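Fructose-bisphosphatase (Pyrococcus horikoshii, PDB 1VDW) probably hydrolyses fructose 1,6-bisphosphate to fructose 6-phosphate and phosphate with the help of magnesium, as a homodimer of the inositol monophosphatase superfamily. Local coordinates at residues I140-L145 and L182-D188; G157-I162 and I248-K254; A214-L219 and I236-E242. All coordinates share one frame; numbering follows the deposited sequence.

Overall arrangement
Interactions 2 and 3 lie on the five-stranded sheet and its helices; interaction 1 links the loop after strand 138-140, of the eight-stranded sheet, to the end of helix 175-184. All three are partly buried, but interaction 2 is the most peripheral, its centre about 23 Å from the chain centre against about 14 and 15 Å for interactions 3 and 1. Interaction 3 is held chiefly by backbone bonds, with one salt bridge. Interactions 1 and 2, about 22 Å apart centre to centre, use bridging waters and reach the second subunit. Asn240 joins interaction 3 to Asp188 of interaction 1, while Ile237 and Leu219 pack against residues 248-254 of interaction 2.

Interaction 1: residues I140-L145 and L182-D188; sequences IKVREL and LARGALD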
loop_
_atom_site.group_PDB
_atom_site.type_symbol
_atom_site.label_atom_id
_atom_site.label_comp_id
_atom_site.label_asym_id
_atom_site.label_seq_id
_atom_site.Cartn_x
_atom_site.Cartn_y
_atom_site.Cartn_z
ATOM N N ILE A 140 -12.091 -13.155 -12.584
ATOM C CA ILE A 140 -12.264 -11.903 -11.857
ATOM C C ILE A 140 -12.902 -10.870 -12.773
ATOM O O ILE A 140 -12.810 -10.966 -13.996
ATOM C CB ILE A 140 -10.913 -11.327 -11.328
ATOM C CG1 ILE A 140 -9.910 -11.163 -12.474
ATOM C CG2 ILE A 140 -10.373 -12.220 -10.218
ATOM C CD1 ILE A 140 -8.642 -10.407 -12.080
ATOM N N LYS A 141 -13.563 -9.888 -12.176
ATOM C CA LYS A 141 -14.196 -8.818 -12.937
ATOM C C LYS A 141 -14.250 -7.571 -12.075
ATOM O O LYS A 141 -14.175 -7.654 -10.848
ATOM C CB LYS A 141 -15.616 -9.212 -13.366
ATOM C CG LYS A 141 -16.569 -9.502 -12.220
ATOM C CD LYS A 141 -17.911 -9.998 -12.748
ATOM C CE LYS A 141 -18.857 -10.394 -11.622
ATOM N NZ LYS A 141 -19.278 -9.231 -10.793
ATOM N N VAL A 142 -14.362 -6.412 -12.712
ATOM C CA VAL A 142 -14.447 -5.173 -11.953
ATOM C C VAL A 142 -15.733 -5.229 -11.144
ATOM O O VAL A 142 -16.683 -5.933 -11.510
ATOM C CB VAL A 142 -14.474 -3.924 -12.872
ATOM C CG1 VAL A 142 -13.167 -3.815 -13.630
ATOM C CG2 VAL A 142 -15.656 -3.992 -13.845
ATOM N N ARG A 143 -15.762 -4.522 -10.026
ATOM C CA ARG A 143 -16.965 -4.516 -9.212
ATOM C C ARG A 143 -17.919 -3.443 -9.712
ATOM O O ARG A 143 -17.531 -2.531 -10.440
ATOM C CB ARG A 143 -16.627 -4.259 -7.742
ATOM C CG ARG A 143 -16.119 -2.855 -7.430
ATOM C CD ARG A 143 -15.781 -2.754 -5.950
ATOM N NE ARG A 143 -15.240 -1.454 -5.563
ATOM C CZ ARG A 143 -14.494 -1.259 -4.480
ATOM N NH1 ARG A 143 -14.192 -2.278 -3.685
ATOM N NH2 ARG A 143 -14.066 -0.045 -4.177
ATOM N N GLU A 144 -19.181 -3.576 -9.329
ATOM C CA GLU A 144 -20.184 -2.602 -9.714
ATOM C C GLU A 144 -19.999 -1.416 -8.771
ATOM O O GLU A 144 -19.722 -1.601 -7.585
ATOM C CB GLU A 144 -21.581 -3.206 -9.550
ATOM C CG GLU A 144 -22.662 -2.532 -10.375
ATOM C CD GLU A 144 -24.001 -3.239 -10.267
ATOM O OE1 GLU A 144 -24.922 -2.893 -11.037
ATOM O OE2 GLU A 144 -24.137 -4.139 -9.409
ATOM N N LEU A 145 -20.119 -0.203 -9.297
ATOM C CA LEU A 145 -19.977 0.994 -8.472
ATOM C C LEU A 145 -21.267 1.144 -7.672
ATOM O O LEU A 145 -22.328 1.399 -8.243
ATOM C CB LEU A 145 -19.753 2.224 -9.357
ATOM C CG LEU A 145 -19.511 3.562 -8.651
ATOM C CD1 LEU A 145 -18.296 3.458 -7.731
ATOM C CD2 LEU A 145 -19.310 4.652 -9.695
ATOM N N LEU A 182 -7.982 -3.035 -9.485
ATOM C CA LEU A 182 -9.166 -2.540 -10.178
ATOM C C LEU A 182 -9.829 -3.716 -10.903
ATOM O O LEU A 182 -11.051 -3.887 -10.856
ATOM C CB LEU A 182 -8.762 -1.474 -11.196
ATOM C CG LEU A 182 -9.821 -1.043 -12.214
ATOM C CD1 LEU A 182 -10.985 -0.364 -11.510
ATOM C CD2 LEU A 182 -9.179 -0.111 -13.228
ATOM N N ALA A 183 -9.006 -4.539 -11.545
ATOM C CA ALA A 183 -9.493 -5.681 -12.305
ATOM C C ALA A 183 -10.285 -6.692 -11.489
ATOM O O ALA A 183 -11.203 -7.325 -12.012
ATOM C CB ALA A 183 -8.327 -6.374 -12.996
ATOM N N ARG A 184 -9.943 -6.863 -10.216
ATOM C CA ARG A 184 -10.668 -7.841 -9.411
ATOM C C ARG A 184 -11.690 -7.233 -8.459
ATOM O O ARG A 184 -12.301 -7.943 -7.662
ATOM C CB ARG A 184 -9.699 -8.749 -8.643
ATOM C CG ARG A 184 -8.881 -8.069 -7.566
ATOM C CD ARG A 184 -8.050 -9.096 -6.796
ATOM N NE ARG A 184 -7.182 -8.462 -5.808
ATOM C CZ ARG A 184 -7.597 -7.983 -4.640
ATOM N NH1 ARG A 184 -8.871 -8.074 -4.294
ATOM N NH2 ARG A 184 -6.740 -7.375 -3.834
ATOM N N GLY A 185 -11.866 -5.919 -8.530
ATOM C CA GLY A 185 -12.861 -5.266 -7.695
ATOM C C GLY A 185 -12.461 -4.734 -6.331
ATOM O O GLY A 185 -13.318 -4.583 -5.458
ATOM N N ALA A 186 -11.178 -4.439 -6.141
ATOM C CA ALA A 186 -10.690 -3.910 -4.870
ATOM C C ALA A 186 -10.622 -2.382 -4.897
ATOM O O ALA A 186 -10.427 -1.746 -3.861
ATOM C CB ALA A 186 -9.321 -4.497 -4.559
ATOM N N LEU A 187 -10.775 -1.811 -6.091
ATOM C CA LEU A 187 -10.770 -0.364 -6.314
ATOM C C LEU A 187 -11.763 -0.074 -7.432
ATOM O O LEU A 187 -12.075 -0.957 -8.236
ATOM C CB LEU A 187 -9.386 0.131 -6.752
ATOM C CG LEU A 187 -8.248 0.087 -5.733
ATOM C CD1 LEU A 187 -6.939 0.456 -6.431
ATOM C CD2 LEU A 187 -8.542 1.032 -4.578
ATOM N N ASP A 188 -12.251 1.163 -7.489
ATOM C CA ASP A 188 -13.197 1.568 -8.527
ATOM C C ASP A 188 -12.493 2.277 -9.679
ATOM O O ASP A 188 -13.003 2.310 -10.797
ATOM C CB ASP A 188 -14.262 2.488 -7.941
ATOM C CG ASP A 188 -15.055 1.820 -6.842
ATOM O OD1 ASP A 188 -15.865 0.919 -7.148
ATOM O OD2 ASP A 188 -14.853 2.194 -5.670
HETATM O O HOH W 1 -13.364 -10.241 -9.087
HETATM O O HOH W 2 -13.413 -2.692 -9.902
HETATM O O HOH W 3 -18.503 0.670 -5.369
#
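Arg143 grips Asp188 side-on. Its NE meets Asp188 OD1 at 2.9 Å and its NH2 meets Asp188 OD2 at 2.8 Å, both almost straight. The acceptors lie in the guanidinium plane, yet the two planes are turned 49° apart, and each oxygen is approached from above the carboxylate. With CG set between the backbone N and the carbonyl carbon (chi1 69°) and the rest of the chain extended, the arginine passes over Gly185, its CD 3.1 Å from Gly185 O, and lays one guanidinium face over the backbone of Ala186 and Leu187. Leu145 CD1 lies in van der Waals contact with the carboxylate, 3.6 Å from Asp188 OD1.

A second shell fixes the carboxylate: Asn240 ND2 also binds OD1, and the backbone N of Ser150 binds OD2. Tyr90 of the second subunit bonds Arg143 NH2, so the salt bridge reaches the dimer interface. Further back, one water accepts the backbone N-H of Arg143 and donates to Leu182 O and Leu187 O, each 2.8 Å from the water. Ile140 packs its CG2 on Arg184 CB at 3.9 Å.

Gly185, with phi 91°, leaves the helix in a Schellman motif; a CB there would jam against the preceding carbonyl and press on Arg143 CB. The arrangement is thus a Schellman-capped C-terminus of helix 175-184, covered by the loop from strand 138-140 to strand 150-154.

Interaction 2: residues G157-I162 and I248-K254; sequences GKGTKI and ILRSIEK. With EDO (1,2-ethanediol), chain D.
Glu253 reaches across to the start of helix 160-164, where its OE1 accepts Lys161 N at 3.0 Å in a nearly straight bond, met from above the carboxylate plane. This places a negative group at the N-terminal end of the helix, where the helix dipole would probably favour it. CG of Glu253 is anti to its own carbonyl carbon (chi1 -65°) and the chain beyond is extended, which carries the carboxylate across the aliphatic part of Lys161 at about a right angle; Lys161 CG comes within 3.3 Å of Glu253 CD.

The close-packed part lies beside this. Ser251 CB touches Lys161 CB and, in one of the two conformers of Ile162, sits against Ile162 CG1 at 3.8 Å; in that conformer Ile162 CD1 reaches Ile248 CG2 at 4.1 Å. Ser251 OG turns back to Thr247 O in the last turn of helix 242-250. A water joins Ile162 N, Ser251 O and Glu253 OE1, so that the carboxylate oxygen has a second partner, 2.7 Å from it.

Toward the chain terminus the contact is looser. Lys158 N bonds Lys254 O at 2.9 Å, and two waters link Lys158 O to the backbone of Glu253. The ammonium of Lys161 does not close on the glutamate: NZ stays 4.3 Å from Glu253 OE2 and donates to a water that also binds Arg250 O and Ile252 O. An ethanediol, likely a crystallisation additive, accepts Gly159 N and also bonds Gly157 O of the second subunit.

Inward, Ile162 rests on Ile151 and Phe153 of strand 150-154, and Ile248 on Ala189 and Val191 of strand 189-193, so the contact joins helix 160-164 to the end of helix 242-250 beside the sheet.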
loop_
_atom_site.group_PDB
_atom_site.type_symbol
_atom_site.label_atom_id
_atom_site.label_comp_id
_atom_site.label_asym_id
_atom_site.label_seq_id
_atom_site.Cartn_x
_atom_site.Cartn_y
_atom_site.Cartn_z
ATOM N N GLY A 157 0.059 17.772 -9.178
ATOM C CA GLY A 157 -0.602 19.015 -8.827
ATOM C C GLY A 157 -1.704 18.887 -7.803
ATOM O O GLY A 157 -1.712 17.964 -6.989
ATOM N N LYS A 158 -2.642 19.828 -7.841
ATOM C CA LYS A 158 -3.756 19.833 -6.905
ATOM C C LYS A 158 -4.762 18.745 -7.248
ATOM O O LYS A 158 -5.086 18.523 -8.415
ATOM C CB LYS A 158 -4.436 21.207 -6.901
ATOM C CG LYS A 158 -5.637 21.301 -5.968
ATOM C CD LYS A 158 -6.069 22.742 -5.738
ATOM C CE LYS A 158 -5.048 23.498 -4.898
ATOM N NZ LYS A 158 -5.504 24.880 -4.575
ATOM N N GLY A 159 -5.245 18.057 -6.222
ATOM C CA GLY A 159 -6.204 16.993 -6.448
ATOM C C GLY A 159 -7.470 17.153 -5.638
ATOM O O GLY A 159 -8.234 16.206 -5.481
ATOM N N THR A 160 -7.698 18.360 -5.131
ATOM C CA THR A 160 -8.874 18.649 -4.320
ATOM C C THR A 160 -10.191 18.218 -4.965
ATOM O O THR A 160 -11.010 17.550 -4.334
ATOM C CB THR A 160 -8.955 20.156 -4.004
ATOM O OG1 THR A 160 -7.742 20.575 -3.365
ATOM C CG2 THR A 160 -10.136 20.448 -3.086
ATOM N N LYS A 161 -10.396 18.603 -6.222
ATOM C CA LYS A 161 -11.632 18.268 -6.916
ATOM C C LYS A 161 -11.852 16.766 -7.055
ATOM O O LYS A 161 -12.966 16.282 -6.866
ATOM C CB LYS A 161 -11.672 18.945 -8.289
ATOM C CG LYS A 161 -11.783 20.464 -8.217
ATOM C CD LYS A 161 -11.826 21.082 -9.604
ATOM C CE LYS A 161 -11.912 22.596 -9.529
ATOM N NZ LYS A 161 -11.939 23.214 -10.885
ATOM N N ILE A 162 -10.801 16.022 -7.387
ATOM C CA ILE A 162 -10.933 14.576 -7.513
ATOM C C ILE A 162 -11.156 13.926 -6.147
ATOM O O ILE A 162 -12.006 13.049 -6.002
ATOM C CB ILE A 162 -9.681 13.958 -8.199
ATOM C CG1 ILE A 162 -9.678 14.320 -9.687
ATOM C CG2 ILE A 162 -9.670 12.443 -8.021
ATOM C CD1 ILE A 162 -8.461 13.826 -10.446
ATOM N N ILE A 248 -14.088 12.149 -13.269
ATOM C CA ILE A 248 -12.684 12.329 -12.930
ATOM C C ILE A 248 -12.028 13.269 -13.941
ATOM O O ILE A 248 -11.302 14.185 -13.565
ATOM C CB ILE A 248 -11.936 10.974 -12.911
ATOM C CG1 ILE A 248 -12.425 10.138 -11.723
ATOM C CG2 ILE A 248 -10.428 11.203 -12.824
ATOM C CD1 ILE A 248 -11.919 8.709 -11.716
ATOM N N LEU A 249 -12.293 13.047 -15.225
ATOM C CA LEU A 249 -11.718 13.899 -16.260
ATOM C C LEU A 249 -12.138 15.356 -16.070
ATOM O O LEU A 249 -11.324 16.268 -16.220
ATOM C CB LEU A 249 -12.139 13.409 -17.649
ATOM C CG LEU A 249 -11.531 12.077 -18.101
ATOM C CD1 LEU A 249 -12.131 11.669 -19.438
ATOM C CD2 LEU A 249 -10.018 12.210 -18.205
ATOM N N ARG A 250 -13.405 15.568 -15.729
ATOM C CA ARG A 250 -13.912 16.922 -15.517
ATOM C C ARG A 250 -13.321 17.569 -14.269
ATOM O O ARG A 250 -13.320 18.794 -14.136
ATOM C CB ARG A 250 -15.440 16.919 -15.392
ATOM C CG ARG A 250 -16.188 16.622 -16.678
ATOM C CD ARG A 250 -17.652 17.061 -16.606
ATOM N NE ARG A 250 -18.374 16.462 -15.485
ATOM C CZ ARG A 250 -18.760 15.192 -15.435
ATOM N NH1 ARG A 250 -18.497 14.373 -16.445
ATOM N NH2 ARG A 250 -19.414 14.740 -14.374
ATOM N N SER A 251 -12.810 16.745 -13.360
ATOM C CA SER A 251 -12.250 17.245 -12.111
ATOM C C SER A 251 -10.736 17.398 -12.094
ATOM O O SER A 251 -10.164 17.784 -11.072
ATOM C CB SER A 251 -12.669 16.331 -10.961
ATOM O OG SER A 251 -14.079 16.219 -10.888
ATOM N N ILE A 252 -10.082 17.096 -13.211
ATOM C CA ILE A 252 -8.631 17.210 -13.271
ATOM C C ILE A 252 -8.180 18.659 -13.127
ATOM O O ILE A 252 -8.713 19.559 -13.779
ATOM C CB ILE A 252 -8.074 16.619 -14.589
ATOM C CG1 ILE A 252 -8.278 15.101 -14.591
ATOM C CG2 ILE A 252 -6.595 16.959 -14.733
ATOM C CD1 ILE A 252 -7.738 14.400 -15.820
ATOM N N GLU A 253 -7.201 18.872 -12.254
ATOM C CA GLU A 253 -6.658 20.200 -11.996
ATOM C C GLU A 253 -5.169 20.218 -12.326
ATOM O O GLU A 253 -4.563 19.168 -12.547
ATOM C CB GLU A 253 -6.866 20.571 -10.525
ATOM C CG GLU A 253 -8.324 20.713 -10.113
ATOM C CD GLU A 253 -8.493 20.901 -8.618
ATOM O OE1 GLU A 253 -8.283 19.927 -7.865
ATOM O OE2 GLU A 253 -8.828 22.027 -8.192
ATOM N N LYS A 254 -4.582 21.410 -12.357
ATOM C CA LYS A 254 -3.161 21.540 -12.658
ATOM C C LYS A 254 -2.345 21.369 -11.379
ATOM O O LYS A 254 -2.959 21.351 -10.294
ATOM C CB LYS A 254 -2.870 22.912 -13.272
ATOM C CG LYS A 254 -1.445 23.069 -13.785
ATOM C CD LYS A 254 -1.156 24.496 -14.227
ATOM C CE LYS A 254 -1.186 25.458 -13.049
ATOM N NZ LYS A 254 -0.841 26.848 -13.458
ATOM O OXT LYS A 254 -1.103 21.266 -11.478
HETATM C C1 EDO D . -3.267 17.941 -2.777
HETATM O O1 EDO D . -4.251 18.607 -3.563
HETATM C C2 EDO D . -2.272 17.258 -3.720
HETATM O O2 EDO D . -2.972 16.309 -4.539
HETATM O O HOH W 4 -3.729 17.489 -10.447
HETATM O O HOH W 5 -6.440 16.640 -10.559
HETATM O O HOH W 6 -11.226 20.997 -12.986
HETATM O O HOH W 7 -8.436 17.371 -8.748
#

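Interaction 3: residues A214-L219 and I236-E242; sequences AIVKDL and IIAANNE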
loop_
_atom_site.group_PDB
_atom_site.type_symbol
_atom_site.label_atom_id
_atom_site.label_comp_id
_atom_site.label_asym_id
_atom_site.label_seq_id
_atom_site.Cartn_x
_atom_site.Cartn_y
_atom_site.Cartn_z
ATOM N N ALA A 214 -12.938 -3.169 -17.197
ATOM C CA ALA A 214 -12.582 -1.778 -16.946
ATOM C C ALA A 214 -12.460 -0.967 -18.228
ATOM O O ALA A 214 -12.207 -1.507 -19.302
ATOM C CB ALA A 214 -11.265 -1.700 -16.173
ATOM N N ILE A 215 -12.652 0.339 -18.090
ATOM C CA ILE A 215 -12.522 1.277 -19.192
ATOM C C ILE A 215 -11.212 1.995 -18.882
ATOM O O ILE A 215 -11.020 2.476 -17.763
ATOM C CB ILE A 215 -13.683 2.288 -19.198
ATOM C CG1 ILE A 215 -15.013 1.540 -19.330
ATOM C CG2 ILE A 215 -13.514 3.274 -20.350
ATOM C CD1 ILE A 215 -16.225 2.402 -19.076
ATOM N N VAL A 216 -10.301 2.050 -19.848
ATOM C CA VAL A 216 -9.009 2.696 -19.630
ATOM C C VAL A 216 -8.765 3.763 -20.689
ATOM O O VAL A 216 -8.546 3.454 -21.863
ATOM C CB VAL A 216 -7.853 1.666 -19.671
ATOM C CG1 VAL A 216 -6.543 2.333 -19.287
ATOM C CG2 VAL A 216 -8.155 0.498 -18.731
ATOM N N LYS A 217 -8.791 5.021 -20.267
ATOM C CA LYS A 217 -8.600 6.127 -21.196
ATOM C C LYS A 217 -7.482 7.077 -20.795
ATOM O O LYS A 217 -6.944 6.997 -19.686
ATOM C CB LYS A 217 -9.918 6.892 -21.343
ATOM C CG LYS A 217 -11.013 6.058 -21.998
ATOM C CD LYS A 217 -12.357 6.765 -22.009
ATOM C CE LYS A 217 -13.383 5.948 -22.776
ATOM N NZ LYS A 217 -14.734 6.580 -22.778
ATOM N N ASP A 218 -7.120 7.966 -21.717
ATOM C CA ASP A 218 -6.079 8.948 -21.462
ATOM C C ASP A 218 -6.716 10.291 -21.129
ATOM O O ASP A 218 -7.933 10.381 -20.956
ATOM C CB ASP A 218 -5.135 9.092 -22.669
ATOM C CG ASP A 218 -5.853 9.488 -23.955
ATOM O OD1 ASP A 218 -6.919 10.134 -23.895
ATOM O OD2 ASP A 218 -5.325 9.165 -25.040
ATOM N N LEU A 219 -5.890 11.329 -21.035
ATOM C CA LEU A 219 -6.365 12.668 -20.703
ATOM C C LEU A 219 -7.347 13.238 -21.722
ATOM O O LEU A 219 -8.131 14.127 -21.395
ATOM C CB LEU A 219 -5.176 13.624 -20.555
ATOM C CG LEU A 219 -4.228 13.398 -19.375
ATOM C CD1 LEU A 219 -3.051 14.361 -19.468
ATOM C CD2 LEU A 219 -4.982 13.596 -18.073
ATOM N N ILE A 236 -3.067 7.739 -17.277
ATOM C CA ILE A 236 -4.219 6.868 -17.365
ATOM C C ILE A 236 -5.332 7.191 -16.385
ATOM O O ILE A 236 -5.098 7.642 -15.258
ATOM C CB ILE A 236 -3.829 5.390 -17.155
ATOM C CG1 ILE A 236 -3.208 5.211 -15.767
ATOM C CG2 ILE A 236 -2.870 4.942 -18.251
ATOM C CD1 ILE A 236 -2.915 3.761 -15.407
ATOM N N ILE A 237 -6.552 6.972 -16.854
ATOM C CA ILE A 237 -7.743 7.131 -16.049
ATOM C C ILE A 237 -8.500 5.846 -16.358
ATOM O O ILE A 237 -9.111 5.712 -17.425
ATOM C CB ILE A 237 -8.594 8.351 -16.462
ATOM C CG1 ILE A 237 -7.798 9.646 -16.271
ATOM C CG2 ILE A 237 -9.850 8.403 -15.613
ATOM C CD1 ILE A 237 -6.723 9.886 -17.313
ATOM N N ALA A 238 -8.407 4.885 -15.446
ATOM C CA ALA A 238 -9.059 3.590 -15.600
ATOM C C ALA A 238 -10.159 3.480 -14.558
ATOM O O ALA A 238 -9.944 3.812 -13.389
ATOM C CB ALA A 238 -8.041 2.467 -15.418
ATOM N N ALA A 239 -11.331 3.008 -14.963
ATOM C CA ALA A 239 -12.437 2.902 -14.025
ATOM C C ALA A 239 -13.403 1.779 -14.347
ATOM O O ALA A 239 -13.373 1.198 -15.432
ATOM C CB ALA A 239 -13.190 4.235 -13.958
ATOM N N ASN A 240 -14.273 1.496 -13.388
ATOM C CA ASN A 240 -15.277 0.450 -13.529
ATOM C C ASN A 240 -16.626 1.064 -13.890
ATOM O O ASN A 240 -17.656 0.392 -13.841
ATOM C CB ASN A 240 -15.416 -0.312 -12.210
ATOM C CG ASN A 240 -15.909 0.570 -11.070
ATOM O OD1 ASN A 240 -16.092 1.780 -11.227
ATOM N ND2 ASN A 240 -16.117 -0.038 -9.911
ATOM N N ASN A 241 -16.616 2.337 -14.268
ATOM C CA ASN A 241 -17.850 3.047 -14.579
ATOM C C ASN A 241 -17.531 4.256 -15.454
ATOM O O ASN A 241 -16.668 5.063 -15.113
ATOM C CB ASN A 241 -18.493 3.475 -13.254
ATOM C CG ASN A 241 -19.795 4.217 -13.437
ATOM O OD1 ASN A 241 -19.808 5.409 -13.736
ATOM N ND2 ASN A 241 -20.903 3.509 -13.251
ATOM N N GLU A 242 -18.229 4.374 -16.582
ATOM C CA GLU A 242 -18.006 5.477 -17.513
ATOM C C GLU A 242 -18.320 6.845 -16.911
ATOM O O GLU A 242 -17.584 7.805 -17.135
ATOM C CB GLU A 242 -18.836 5.268 -18.784
ATOM C CG GLU A 242 -18.712 6.374 -19.834
ATOM C CD GLU A 242 -17.289 6.591 -20.325
ATOM O OE1 GLU A 242 -16.551 5.596 -20.496
ATOM O OE2 GLU A 242 -16.911 7.759 -20.560
#
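Four backbone bonds, each 2.9 Å from N to O, pair Ile215 with Ala239 and Lys217 with Ile237 in both directions, making these the hydrogen-bonded pairs of an antiparallel ladder. Between them Val216 and Ala238 form a non-hydrogen-bonded pair, CA atoms 4.1 Å apart.

The salt bridge lies on the face of Ile215, Lys217 and Ile237. The extended Lys217 chain brings NZ to Glu242 OE1 at 3.1 Å, on the syn side, 28° out of the carboxylate plane, with a weak bond to OE2. Glu242 reaches it because its chain bends at chi2 (59°), which also sets OE1 3.5 Å from Ile215 CD1. A leucine in place of Glu242 would probably leave the ammonium of Lys217 without this charged mate and its chain freer to swing.

Packing continues on both faces: Val216 CG2 lies 3.9 Å from Ala238 CB, and Ile237, on the opposite face, extends CD1 to Leu219 CD2 (4.2 Å) in the loop after strand 215-217. Asn241, the N-cap of helix 242-250, turns its OD1 to Leu244 N.

Strand 215-217 is the outermost of the five within the chain and strand 234-239 joins it to strand 189-193; helix 242-250 covers the face of Ile215 and Ile237 through Leu245, and helices 199-211 and 175-184 cover the face of Val216 and Ala238, the latter through Leu179 and Leu182.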